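Local structure of azurocidin (Homo sapiens, 1A7S) at residues A29-A33 against V105-L110; R34-A40 against D89-L95. The protein binds heparin and the lipopolysaccharide of Gram-negative bacteria, and acts as a neutrophil-granule antibacterial protein and chemoattractant for monocytes and fibroblasts. All blocks are in the same frame, centred on the assembly; numbering follows the deposited sequence.

Contact 1: A29-A33 against V105-L110; sequences ALIHA and VTILPL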
ATOM      1  N   ALA A  29      -3.370   3.015   0.623  1.00  7.01           N
ATOM      2  CA  ALA A  29      -3.669   4.126  -0.260  1.00  6.83           C
ATOM      3  C   ALA A  29      -5.168   4.449  -0.171  1.00  6.19           C
ATOM      4  O   ALA A  29      -6.006   3.537  -0.207  1.00  6.80           O
ATOM      5  CB  ALA A  29      -3.370   3.751  -1.718  1.00  9.15           C
ATOM      6  N   LEU A  30      -5.492   5.722  -0.143  1.00  6.62           N
ATOM      7  CA  LEU A  30      -6.886   6.123  -0.269  1.00  6.91           C
ATOM      8  C   LEU A  30      -7.297   5.856  -1.714  1.00  6.69           C
ATOM      9  O   LEU A  30      -6.682   6.385  -2.640  1.00  7.50           O
ATOM     10  CB  LEU A  30      -7.012   7.636   0.046  1.00  7.42           C
ATOM     11  CG  LEU A  30      -8.443   8.168   0.141  1.00  7.84           C
ATOM     12  CD1 LEU A  30      -9.163   7.603   1.377  1.00  8.68           C
ATOM     13  CD2 LEU A  30      -8.482   9.661   0.136  1.00  8.89           C
ATOM     14  N   ILE A  31      -8.356   5.054  -1.930  1.00  6.58           N
ATOM     15  CA  ILE A  31      -8.824   4.724  -3.284  1.00  6.64           C
ATOM     16  C   ILE A  31     -10.235   5.180  -3.551  1.00  8.01           C
ATOM     17  O   ILE A  31     -10.770   5.008  -4.674  1.00  8.09           O
ATOM     18  CB  ILE A  31      -8.690   3.228  -3.604  1.00  7.63           C
ATOM     19  CG1 ILE A  31      -9.466   2.333  -2.627  1.00  7.30           C
ATOM     20  CG2 ILE A  31      -7.196   2.846  -3.635  1.00  7.96           C
ATOM     21  CD1 ILE A  31      -9.895   1.003  -3.210  1.00  8.11           C
ATOM     22  N   HIS A  32     -10.855   5.839  -2.596  1.00  7.41           N
ATOM     23  CA  HIS A  32     -12.234   6.319  -2.622  1.00  7.62           C
ATOM     24  C   HIS A  32     -12.351   7.180  -1.365  1.00  8.42           C
ATOM     25  O   HIS A  32     -11.598   7.025  -0.413  1.00  8.68           O
ATOM     26  CB  HIS A  32     -13.181   5.096  -2.538  1.00  7.35           C
ATOM     27  CG  HIS A  32     -14.658   5.402  -2.536  1.00  8.83           C
ATOM     28  ND1 HIS A  32     -15.547   5.274  -3.548  1.00 10.95           N
ATOM     29  CD2 HIS A  32     -15.393   5.768  -1.537  1.00  8.44           C
ATOM     30  CE1 HIS A  32     -16.762   5.641  -3.102  1.00  9.84           C
ATOM     31  NE2 HIS A  32     -16.630   5.947  -1.819  1.00 11.97           N
ATOM     32  N   ALA A  33     -13.256   8.172  -1.380  1.00 10.16           N
ATOM     33  CA  ALA A  33     -13.389   9.004  -0.233  1.00 10.68           C
ATOM     34  C   ALA A  33     -13.556   8.290   1.076  1.00 10.46           C
ATOM     35  O   ALA A  33     -13.166   8.778   2.142  1.00 11.61           O
ATOM     36  CB  ALA A  33     -14.576   9.993  -0.443  1.00 13.75           C
ATOM     37  N   VAL A 105      -4.191  15.179   0.806  1.00  8.36           N
ATOM     38  CA  VAL A 105      -4.978  13.927   0.819  1.00  8.40           C
ATOM     39  C   VAL A 105      -5.723  13.839  -0.523  1.00  9.28           C
ATOM     40  O   VAL A 105      -6.640  14.619  -0.822  1.00 10.19           O
ATOM     41  CB  VAL A 105      -5.950  13.893   1.978  1.00  9.10           C
ATOM     42  CG1 VAL A 105      -6.838  12.640   1.902  1.00 10.23           C
ATOM     43  CG2 VAL A 105      -5.233  13.921   3.337  1.00 10.81           C
ATOM     44  N   THR A 106      -5.331  12.840  -1.318  1.00  8.44           N
ATOM     45  CA  THR A 106      -5.934  12.613  -2.615  1.00  8.42           C
ATOM     46  C   THR A 106      -6.189  11.106  -2.797  1.00  7.36           C
ATOM     47  O   THR A 106      -5.690  10.275  -2.046  1.00  9.06           O
ATOM     48  CB  THR A 106      -4.910  13.021  -3.760  1.00 10.32           C
ATOM     49  OG1 THR A 106      -3.789  12.136  -3.653  1.00 11.78           O
ATOM     50  CG2 THR A 106      -4.539  14.441  -3.699  1.00 12.94           C
ATOM     51  N   ILE A 107      -6.999  10.809  -3.798  1.00  7.71           N
ATOM     52  CA  ILE A 107      -7.366   9.444  -4.136  1.00  6.79           C
ATOM     53  C   ILE A 107      -6.427   8.958  -5.243  1.00  7.75           C
ATOM     54  O   ILE A 107      -6.196   9.603  -6.259  1.00 10.59           O
ATOM     55  CB  ILE A 107      -8.832   9.380  -4.594  1.00  7.52           C
ATOM     56  CG1 ILE A 107      -9.769   9.695  -3.419  1.00 10.01           C
ATOM     57  CG2 ILE A 107      -9.173   8.094  -5.309  1.00  9.17           C
ATOM     58  CD1 ILE A 107     -11.219   9.985  -3.866  1.00 10.25           C
ATOM     59  N   LEU A 108      -5.957   7.721  -5.079  1.00  6.80           N
ATOM     60  CA  LEU A 108      -5.111   7.053  -6.064  1.00  6.87           C
ATOM     61  C   LEU A 108      -6.015   6.204  -6.991  1.00  6.61           C
ATOM     62  O   LEU A 108      -6.718   5.338  -6.500  1.00  7.61           O
ATOM     63  CB  LEU A 108      -4.161   6.089  -5.330  1.00  7.28           C
ATOM     64  CG  LEU A 108      -3.186   5.302  -6.200  1.00  7.75           C
ATOM     65  CD1 LEU A 108      -2.285   6.207  -6.990  1.00  9.96           C
ATOM     66  CD2 LEU A 108      -2.354   4.372  -5.328  1.00  8.82           C
ATOM     67  N   PRO A 109      -5.974   6.454  -8.290  1.00  7.03           N
ATOM     68  CA  PRO A 109      -6.825   5.697  -9.218  1.00  7.52           C
ATOM     69  C   PRO A 109      -6.332   4.283  -9.458  1.00  6.36           C
ATOM     70  O   PRO A 109      -5.154   3.965  -9.281  1.00  6.98           O
ATOM     71  CB  PRO A 109      -6.725   6.513 -10.545  1.00  9.01           C
ATOM     72  CG  PRO A 109      -5.565   7.381 -10.411  1.00 16.24           C
ATOM     73  CD  PRO A 109      -5.280   7.571  -8.953  1.00  8.78           C
ATOM     74  N   LEU A 110      -7.272   3.444  -9.865  1.00  6.97           N
ATOM     75  CA  LEU A 110      -7.055   2.022 -10.041  1.00  7.01           C
ATOM     76  C   LEU A 110      -7.027   1.636 -11.509  1.00  6.96           C
ATOM     77  O   LEU A 110      -7.698   2.241 -12.328  1.00  7.61           O
ATOM     78  CB  LEU A 110      -8.215   1.241  -9.381  1.00  8.24           C
ATOM     79  CG  LEU A 110      -8.452   1.480  -7.904  1.00  8.57           C
ATOM     80  CD1 LEU A 110      -9.765   0.844  -7.463  1.00 13.59           C
ATOM     81  CD2 LEU A 110      -7.302   0.843  -7.081  1.00 13.63           C
TER
HETATM   82  O   HOH W   1      -9.393   5.147  -6.982  1.00  8.61           O
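L30 and I107 make the apolar centre of this contact. The L30 side chain reaches the loop through one methyl, CD2, which lies 3.8 Å from I107 CG1 and equally close to V105 CG1, so it settles between the two branched residues. What puts it there is the first torsion: CG stands anti to the backbone N (chi1 -172°). I107 sends its two branches along the strand's backbone. Its CG2 lies 3.5 Å from I31 O, while CD1 extends past H32 to 3.7 Å from A33 N. Further along, A29 CB meets L108 CD2, and I31 CG2 touches L110 CD2 more loosely at 4.0 Å.

In the chymotrypsin-like fold, 105-110 belongs to the connection that runs from the first barrel to the second, and here it crosses the end of strand 23-32 nearly at right angles, 102° apart end to end. That strand closes in a classic beta bulge, with I31 and H32 both facing F35. At the crossing, L108 also packs on P178, V180 and A185 of the second barrel.

The backbone is joined by a single direct hydrogen bond, L108 N to L30 O at 2.9 Å, almost straight (177° at the hydrogen). The CA-H of I107 also leans on L30 O. T106 O is buried against L30 CD2 and has no polar partner in the model. At the polar edge one water donates to both I31 O and L108 O, 2.7 Å from each, bridging the two backbones.

Contact 2: R34-A40 against D89-L95; sequences RFVMTAA and DLMLLQL. With EOH (ethanol), chain Q.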
ATOM      1  N   ARG A  34     -14.113   7.137   1.135  1.00  9.81           N
ATOM      2  CA  ARG A  34     -14.468   6.292   2.221  1.00 10.55           C
ATOM      3  C   ARG A  34     -13.662   5.037   2.394  1.00  8.59           C
ATOM      4  O   ARG A  34     -13.915   4.260   3.330  1.00  8.91           O
ATOM      5  CB  ARG A  34     -15.991   5.965   2.235  1.00 13.23           C
ATOM      6  CG  ARG A  34     -16.607   5.586   3.517  1.00 20.61           C
ATOM      7  CD  ARG A  34     -18.121   5.332   3.312  1.00 22.60           C
ATOM      8  NE  ARG A  34     -18.829   6.492   2.863  1.00 22.64           N
ATOM      9  CZ  ARG A  34     -19.470   7.357   3.675  1.00 23.80           C
ATOM     10  NH1 ARG A  34     -19.289   7.308   4.996  1.00 20.13           N
ATOM     11  NH2 ARG A  34     -20.226   8.368   3.185  1.00 27.10           N
ATOM     12  N   PHE A  35     -12.656   4.756   1.540  1.00  8.00           N
ATOM     13  CA  PHE A  35     -11.977   3.498   1.603  1.00  7.87           C
ATOM     14  C   PHE A  35     -10.466   3.616   1.317  1.00  6.89           C
ATOM     15  O   PHE A  35     -10.026   4.279   0.400  1.00  8.01           O
ATOM     16  CB  PHE A  35     -12.513   2.449   0.566  1.00  7.79           C
ATOM     17  CG  PHE A  35     -13.936   1.990   0.865  1.00  8.79           C
ATOM     18  CD1 PHE A  35     -14.985   2.728   0.329  1.00  9.69           C
ATOM     19  CD2 PHE A  35     -14.186   0.863   1.559  1.00  9.50           C
ATOM     20  CE1 PHE A  35     -16.280   2.286   0.542  1.00 10.84           C
ATOM     21  CE2 PHE A  35     -15.459   0.420   1.815  1.00 10.57           C
ATOM     22  CZ  PHE A  35     -16.521   1.162   1.287  1.00 11.63           C
ATOM     23  N   VAL A  36      -9.728   2.889   2.147  1.00  7.45           N
ATOM     24  CA  VAL A  36      -8.300   2.675   2.018  1.00  7.04           C
ATOM     25  C   VAL A  36      -8.015   1.243   1.631  1.00  6.69           C
ATOM     26  O   VAL A  36      -8.561   0.289   2.200  1.00  8.38           O
ATOM     27  CB  VAL A  36      -7.567   3.058   3.319  1.00  7.61           C
ATOM     28  CG1 VAL A  36      -6.134   2.523   3.372  1.00  8.28           C
ATOM     29  CG2 VAL A  36      -7.482   4.654   3.360  1.00  7.96           C
ATOM     30  N   MET A  37      -7.144   1.090   0.627  1.00  6.50           N
ATOM     31  CA  MET A  37      -6.692  -0.240   0.147  1.00  6.76           C
ATOM     32  C   MET A  37      -5.329  -0.556   0.789  1.00  6.51           C
ATOM     33  O   MET A  37      -4.419   0.274   0.768  1.00  7.35           O
ATOM     34  CB  MET A  37      -6.539  -0.203  -1.376  1.00  6.79           C
ATOM     35  CG  MET A  37      -6.063  -1.504  -1.972  1.00  8.14           C
ATOM     36  SD  MET A  37      -6.158  -1.514  -3.784  1.00  8.67           S
ATOM     37  CE  MET A  37      -4.835  -0.367  -4.222  1.00  9.05           C
ATOM     38  N   THR A  38      -5.227  -1.751   1.325  1.00  7.24           N
ATOM     39  CA  THR A  38      -4.033  -2.229   1.998  1.00  6.94           C
ATOM     40  C   THR A  38      -3.951  -3.753   1.808  1.00  6.85           C
ATOM     41  O   THR A  38      -4.658  -4.318   0.956  1.00  7.64           O
ATOM     42  CB  THR A  38      -4.056  -1.828   3.479  1.00  8.05           C
ATOM     43  OG1 THR A  38      -2.828  -2.118   4.118  1.00  7.71           O
ATOM     44  CG2 THR A  38      -5.185  -2.393   4.244  1.00  8.44           C
ATOM     45  N   ALA A  39      -3.004  -4.361   2.511  1.00  7.08           N
ATOM     46  CA  ALA A  39      -2.812  -5.809   2.454  1.00  7.36           C
ATOM     47  C   ALA A  39      -3.555  -6.465   3.572  1.00  7.46           C
ATOM     48  O   ALA A  39      -3.505  -6.046   4.737  1.00  8.25           O
ATOM     49  CB  ALA A  39      -1.314  -6.118   2.543  1.00  8.24           C
ATOM     50  N   ALA A  40      -4.206  -7.605   3.268  1.00  8.18           N
ATOM     51  CA  ALA A  40      -4.806  -8.441   4.304  1.00  8.68           C
ATOM     52  C   ALA A  40      -3.779  -8.994   5.285  1.00  8.59           C
ATOM     53  O   ALA A  40      -4.107  -9.201   6.481  1.00  9.78           O
ATOM     54  CB  ALA A  40      -5.642  -9.560   3.718  1.00  9.18           C
ATOM     55  N   ASP A  89      -3.840 -11.124  -1.331  1.00 10.24           N
ATOM     56  CA  ASP A  89      -3.404 -10.302  -0.204  1.00  8.87           C
ATOM     57  C   ASP A  89      -3.850  -8.868  -0.373  1.00  8.17           C
ATOM     58  O   ASP A  89      -3.109  -7.985  -0.764  1.00  9.26           O
ATOM     59  CB  ASP A  89      -1.902 -10.415  -0.008  1.00  9.80           C
ATOM     60  CG  ASP A  89      -1.459  -9.765   1.316  1.00 10.05           C
ATOM     61  OD1 ASP A  89      -2.373  -9.345   2.068  1.00  8.92           O
ATOM     62  OD2 ASP A  89      -0.264  -9.746   1.573  1.00  9.43           O
ATOM     63  N   LEU A  90      -5.116  -8.641  -0.041  1.00  8.78           N
ATOM     64  CA  LEU A  90      -5.797  -7.403  -0.374  1.00  9.12           C
ATOM     65  C   LEU A  90      -6.923  -7.190   0.656  1.00  8.60           C
ATOM     66  O   LEU A  90      -7.715  -8.078   0.939  1.00 10.64           O
ATOM     67  CB  LEU A  90      -6.339  -7.434  -1.756  1.00 11.56           C
ATOM     68  CG  LEU A  90      -7.197  -6.191  -2.224  1.00 14.64           C
ATOM     69  CD1 LEU A  90      -6.280  -5.096  -2.370  1.00 16.98           C
ATOM     70  CD2 LEU A  90      -7.920  -6.578  -3.523  1.00 17.96           C
ATOM     71  N   MET A  91      -6.948  -5.986   1.227  1.00  8.58           N
ATOM     72  CA  MET A  91      -7.964  -5.644   2.205  1.00  9.10           C
ATOM     73  C   MET A  91      -8.435  -4.241   1.950  1.00  7.94           C
ATOM     74  O   MET A  91      -7.577  -3.372   1.718  1.00  9.25           O
ATOM     75  CB  MET A  91      -7.423  -5.812   3.619  1.00 10.56           C
ATOM     76  CG  MET A  91      -8.534  -5.548   4.673  1.00 12.37           C
ATOM     77  SD  MET A  91      -8.207  -6.202   6.180  0.50 14.12           S
ATOM     78  CE  MET A  91      -8.183  -7.970   6.003  0.50 14.40           C
ATOM     79  N   LEU A  92      -9.713  -4.000   2.028  1.00  7.59           N
ATOM     80  CA  LEU A  92     -10.276  -2.669   1.959  1.00  6.98           C
ATOM     81  C   LEU A  92     -10.783  -2.289   3.349  1.00  7.44           C
ATOM     82  O   LEU A  92     -11.534  -3.039   3.957  1.00  8.64           O
ATOM     83  CB  LEU A  92     -11.433  -2.615   0.933  1.00  8.74           C
ATOM     84  CG  LEU A  92     -11.016  -3.007  -0.479  1.00 13.34           C
ATOM     85  CD1 LEU A  92     -12.203  -2.721  -1.451  1.00 18.01           C
ATOM     86  CD2 LEU A  92      -9.790  -2.351  -0.988  1.00 13.08           C
ATOM     87  N   LEU A  93     -10.379  -1.100   3.746  1.00  7.60           N
ATOM     88  CA  LEU A  93     -10.773  -0.543   5.059  1.00  8.27           C
ATOM     89  C   LEU A  93     -11.777   0.586   4.773  1.00  8.32           C
ATOM     90  O   LEU A  93     -11.471   1.551   4.117  1.00  8.95           O
ATOM     91  CB  LEU A  93      -9.543   0.035   5.740  1.00  8.50           C
ATOM     92  CG  LEU A  93      -8.304  -0.834   5.911  1.00  9.40           C
ATOM     93  CD1 LEU A  93      -7.172  -0.102   6.574  1.00  9.95           C
ATOM     94  CD2 LEU A  93      -8.643  -2.123   6.622  1.00 11.22           C
ATOM     95  N   GLN A  94     -12.975   0.382   5.324  1.00  8.46           N
ATOM     96  CA  GLN A  94     -13.987   1.466   5.223  1.00  8.74           C
ATOM     97  C   GLN A  94     -13.684   2.438   6.372  1.00  8.71           C
ATOM     98  O   GLN A  94     -13.681   1.988   7.541  1.00 10.14           O
ATOM     99  CB  GLN A  94     -15.379   0.936   5.310  1.00 10.91           C
ATOM    100  CG  GLN A  94     -16.445   2.005   5.167  1.00 12.70           C
ATOM    101  CD  GLN A  94     -17.845   1.547   5.083  1.00 15.37           C
ATOM    102  OE1 GLN A  94     -18.103   0.488   4.452  1.00 15.10           O
ATOM    103  NE2 GLN A  94     -18.765   2.393   5.526  1.00 19.36           N
ATOM    104  N   LEU A  95     -13.480   3.659   6.038  1.00  8.94           N
ATOM    105  CA  LEU A  95     -13.223   4.713   7.082  1.00  9.68           C
ATOM    106  C   LEU A  95     -14.523   5.098   7.730  1.00 10.11           C
ATOM    107  O   LEU A  95     -15.592   4.919   7.168  1.00 11.81           O
ATOM    108  CB  LEU A  95     -12.584   5.918   6.367  1.00  9.73           C
ATOM    109  CG  LEU A  95     -11.374   5.638   5.517  1.00  8.99           C
ATOM    110  CD1 LEU A  95     -10.865   6.940   4.894  1.00 10.17           C
ATOM    111  CD2 LEU A  95     -10.285   4.991   6.273  1.00 10.61           C
TER
HETATM  112  C1  EOH Q 429     -21.495   4.034   5.269  1.00 50.19           C
HETATM  113  C2  EOH Q 429     -22.337   4.674   4.164  1.00 49.90           C
HETATM  114  O   EOH Q 429     -21.662   2.588   5.276  1.00 42.02           O
HETATM  115  O   HOH W   2     -18.132   5.054   6.562  1.00 20.87           O
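V36 and L93 form a hydrogen-bonded antiparallel pair: V36 N gives to L93 O at 3.0 Å and L93 N to V36 O at 2.8 Å. T38 and M91 repeat the pattern, with T38 N 2.9 Å from M91 O and M91 N 2.8 Å from T38 O. A further bond, from L95 N to R34 O, lengthens the ladder.

Apolar contacts divide between the two faces of the sheet. M37 shares its face with F35, L92 and Q94; its CB touches L92 CD2, and its CG also lies 3.6 Å from CD1 of L90, just before the strand. F35 CE2 packs 3.5 Å from Q94 CB, the ring plane 62° from that of the amide. On the face of V36, T38, M91 and L93, T38 CG2 meets L93 CD1; V36 CG2 also touches L95 CD2.

The polar groups gather at the ends. R34 and Q94 run side by side, and the extended chain of Q94, with CG anti to the backbone N (chi1 -178°), carries its amide out to a shared water. That water accepts from R34 NH1 and Q94 NE2 while donating to L95 O. NE2 also gives a hydrogen bond to an ethanol, probably from the crystallisation liquor, whose C2 lies over one face of the R34 guanidinium. Q94 OE1 is held by G221 N, and R34 NH2 by a salt bridge to E98. At the other end D89 corresponds to the triad aspartate of active relatives; its OD2 bonds to S190 and to S41, which stands where they carry the catalytic histidine.

Strand 69-77 flanks 91-95 in the barrel, while helix 210-218 covers F35, L90 and L92, and V188 of strand 184-192 packs on M37.

From the N terminus, strand 23-32 reaches A29-A33, turns, and comes back at once as strand 35-38; A29 O and M37 N, 2.8 Å apart, probably form a hydrogen bond across this hairpin. Contact 2 then closes the loop from R34-A40 to D89-L95, bringing in the strand next in the barrel order. The chain goes on to V105-L110, where contact 1 closes a longer loop with contact 2 nested wholly inside it. I31 CG2 packs on M37 CB, joining the two. Contact 2 pairs two neighbouring strands of the first barrel, and contact 1 sets the inter-barrel connection against the end of strand 23-32. Both first segments belong to the region with antibiotic activity, 20-44.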